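Local coordinates for protein putative pyridoxal phosphate-dependent transferase (Clostridium difficile, PDB 4DQ6) that is a putative transferase of the class I and II aminotransferase family that holds pyridoxal-5'-phosphate covalently bound, at residues T237-N241 against S290-S294. Coordinates in Å, arbitrary orientation, origin at the centre of the assembly. Numbering follows the deposited sequence.
Sequences TKTFN and SWLES. With PLP (pyridoxal-5'-phosphate), chain C.
Trp291 lays its indole beside the ring of Phe240, six-membered ring and phenyl ring lying obliquely with centroids 5.9 Å apart and planes at 33°; the closest atoms are Phe240 CD1 and Trp291 CE3 at 3.8 Å. The short, weakly bonded helix 237-240 brings its last residues against residues 290-294, near the start of helix 289-313 and helical throughout (phi/psi near -62/-41). The nearest CA atoms, Phe240 and Leu292, are 7.4 Å apart. Trp291 (chi1 t, chi2 94°) and Leu292 (t, p) direct CA-to-CB toward the shorter helix; Phe240 (m, chi2 -77°) starts sideways, yet its CE1 lies 4.2 Å from Leu292 CB. Large apolar side chains suit this buried site. The neighbouring Trp291 CZ3 lies 3.4 Å from Thr239 O, a carbonyl without a hydrogen-bond partner. Threonine (chi1 m) fits because Thr239 CG2 packs 3.7 Å from Leu292 CD1 while OG1 hydrogen-bonds Asp208. Asn241 then leaves the helix with positive phi (60/45), its OD1 accepting from Met42 N. Lys238, in the same turn but out of reach of 290-294, bonds NZ to C4A of PLP at 1.3 Å, the internal aldimine linkage characteristic of this family. Beyond the pair, Phe240 also touches helices 275-287 and 48-58, Leu292 meets helix 70-84, and helix 237-240 follows strand 230-234 of the large mixed sheet.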
loop_
_atom_site.group_PDB
_atom_site.type_symbol
_atom_site.label_atom_id
_atom_site.label_comp_id
_atom_site.label_asym_id
_atom_site.label_seq_id
_atom_site.Cartn_x
_atom_site.Cartn_y
_atom_site.Cartn_z
ATOM N N THR A 237 -12.395 7.012 0.335
ATOM C CA THR A 237 -11.549 7.784 -0.546
ATOM C C THR A 237 -12.323 8.601 -1.562
ATOM O O THR A 237 -11.968 9.737 -1.822
ATOM C CB THR A 237 -10.490 6.959 -1.263
ATOM O OG1 THR A 237 -11.163 5.898 -1.906
ATOM C CG2 THR A 237 -9.501 6.384 -0.289
ATOM N N LYS A 238 -13.300 8.015 -2.218
ATOM C CA LYS A 238 -14.102 8.762 -3.217
ATOM C C LYS A 238 -14.942 9.788 -2.449
ATOM O O LYS A 238 -15.022 10.944 -2.861
ATOM C CB LYS A 238 -15.039 7.894 -4.039
ATOM C CG LYS A 238 -14.315 7.019 -5.042
ATOM C CD LYS A 238 -13.915 7.789 -6.321
ATOM C CE LYS A 238 -12.706 7.179 -7.054
ATOM N NZ LYS A 238 -13.002 6.093 -8.014
ATOM N N THR A 239 -15.571 9.360 -1.366
ATOM C CA THR A 239 -16.484 10.229 -0.563
ATOM C C THR A 239 -15.825 11.500 -0.081
ATOM O O THR A 239 -16.367 12.617 -0.236
ATOM C CB THR A 239 -17.023 9.462 0.607
ATOM O OG1 THR A 239 -17.592 8.192 0.192
ATOM C CG2 THR A 239 -17.999 10.335 1.515
ATOM N N PHE A 240 -14.613 11.311 0.429
ATOM C CA PHE A 240 -13.977 12.388 1.135
ATOM C C PHE A 240 -12.742 12.909 0.426
ATOM O O PHE A 240 -12.064 13.777 0.963
ATOM C CB PHE A 240 -13.621 12.013 2.596
ATOM C CG PHE A 240 -14.822 11.778 3.436
ATOM C CD1 PHE A 240 -15.526 12.845 3.896
ATOM C CD2 PHE A 240 -15.279 10.496 3.711
ATOM C CE1 PHE A 240 -16.654 12.694 4.682
ATOM C CE2 PHE A 240 -16.434 10.325 4.461
ATOM C CZ PHE A 240 -17.078 11.421 5.016
ATOM N N ASN A 241 -12.460 12.504 -0.791
ATOM C CA ASN A 241 -11.305 12.980 -1.552
ATOM C C ASN A 241 -9.974 12.712 -0.902
ATOM O O ASN A 241 -9.124 13.661 -0.786
ATOM C CB ASN A 241 -11.415 14.467 -1.832
ATOM C CG ASN A 241 -10.560 14.900 -2.991
ATOM O OD1 ASN A 241 -10.224 14.131 -3.884
ATOM N ND2 ASN A 241 -10.275 16.148 -3.025
ATOM N N SER A 290 -21.316 16.242 8.166
ATOM C CA SER A 290 -21.804 17.557 7.801
ATOM C C SER A 290 -21.138 18.086 6.519
ATOM O O SER A 290 -21.810 18.636 5.652
ATOM C CB SER A 290 -21.690 18.533 8.962
ATOM O OG SER A 290 -22.664 18.214 9.946
ATOM N N TRP A 291 -19.836 17.897 6.407
ATOM C CA TRP A 291 -19.131 18.176 5.146
ATOM C C TRP A 291 -19.688 17.391 3.989
ATOM O O TRP A 291 -19.953 17.981 2.921
ATOM C CB TRP A 291 -17.621 17.970 5.318
ATOM C CG TRP A 291 -16.868 18.325 4.091
ATOM C CD1 TRP A 291 -16.261 19.558 3.756
ATOM C CD2 TRP A 291 -16.622 17.440 2.941
ATOM N NE1 TRP A 291 -15.668 19.461 2.534
ATOM C CE2 TRP A 291 -15.855 18.232 1.985
ATOM C CE3 TRP A 291 -16.951 16.130 2.620
ATOM C CZ2 TRP A 291 -15.424 17.733 0.793
ATOM C CZ3 TRP A 291 -16.502 15.633 1.415
ATOM C CH2 TRP A 291 -15.774 16.420 0.502
ATOM N N LEU A 292 -19.945 16.081 4.180
ATOM C CA LEU A 292 -20.477 15.319 3.116
ATOM C C LEU A 292 -21.874 15.821 2.648
ATOM O O LEU A 292 -22.106 15.962 1.451
ATOM C CB LEU A 292 -20.556 13.843 3.501
ATOM C CG LEU A 292 -21.304 13.004 2.508
ATOM C CD1 LEU A 292 -20.638 12.912 1.125
ATOM C CD2 LEU A 292 -21.425 11.554 3.013
ATOM N N GLU A 293 -22.750 16.184 3.578
ATOM C CA GLU A 293 -24.080 16.639 3.184
ATOM C C GLU A 293 -23.941 17.966 2.391
ATOM O O GLU A 293 -24.642 18.188 1.391
ATOM C CB GLU A 293 -25.006 16.755 4.394
ATOM C CG GLU A 293 -25.387 15.416 5.023
ATOM C CD GLU A 293 -26.184 14.476 4.136
ATOM O OE1 GLU A 293 -26.967 14.927 3.253
ATOM O OE2 GLU A 293 -26.075 13.235 4.314
ATOM N N SER A 294 -23.031 18.828 2.817
ATOM C CA SER A 294 -22.803 20.116 2.135
ATOM C C SER A 294 -22.207 19.904 0.750
ATOM O O SER A 294 -22.630 20.542 -0.190
ATOM C CB SER A 294 -21.910 21.035 2.959
ATOM O OG SER A 294 -21.851 22.405 2.487
HETATM N N1 PLP C . -13.932 1.303 -8.046
HETATM C C2 PLP C . -14.631 2.223 -8.788
HETATM C C2A PLP C . -15.959 1.950 -9.427
HETATM C C3 PLP C . -14.114 3.558 -8.988
HETATM O O3 PLP C . -14.774 4.442 -9.722
HETATM C C4 PLP C . -12.837 3.910 -8.386
HETATM C C4A PLP C . -12.218 5.266 -8.605
HETATM C C5 PLP C . -12.163 2.883 -7.608
HETATM C C6 PLP C . -12.741 1.599 -7.476
HETATM C C5A PLP C . -10.865 3.243 -6.956
HETATM O O4P PLP C . -10.206 2.033 -6.785
HETATM P P PLP C . -8.888 2.081 -5.846
HETATM O O1P PLP C . -9.426 2.121 -4.458
HETATM O O2P PLP C . -8.186 0.742 -6.306
HETATM O O3P PLP C . -8.217 3.433 -6.240
#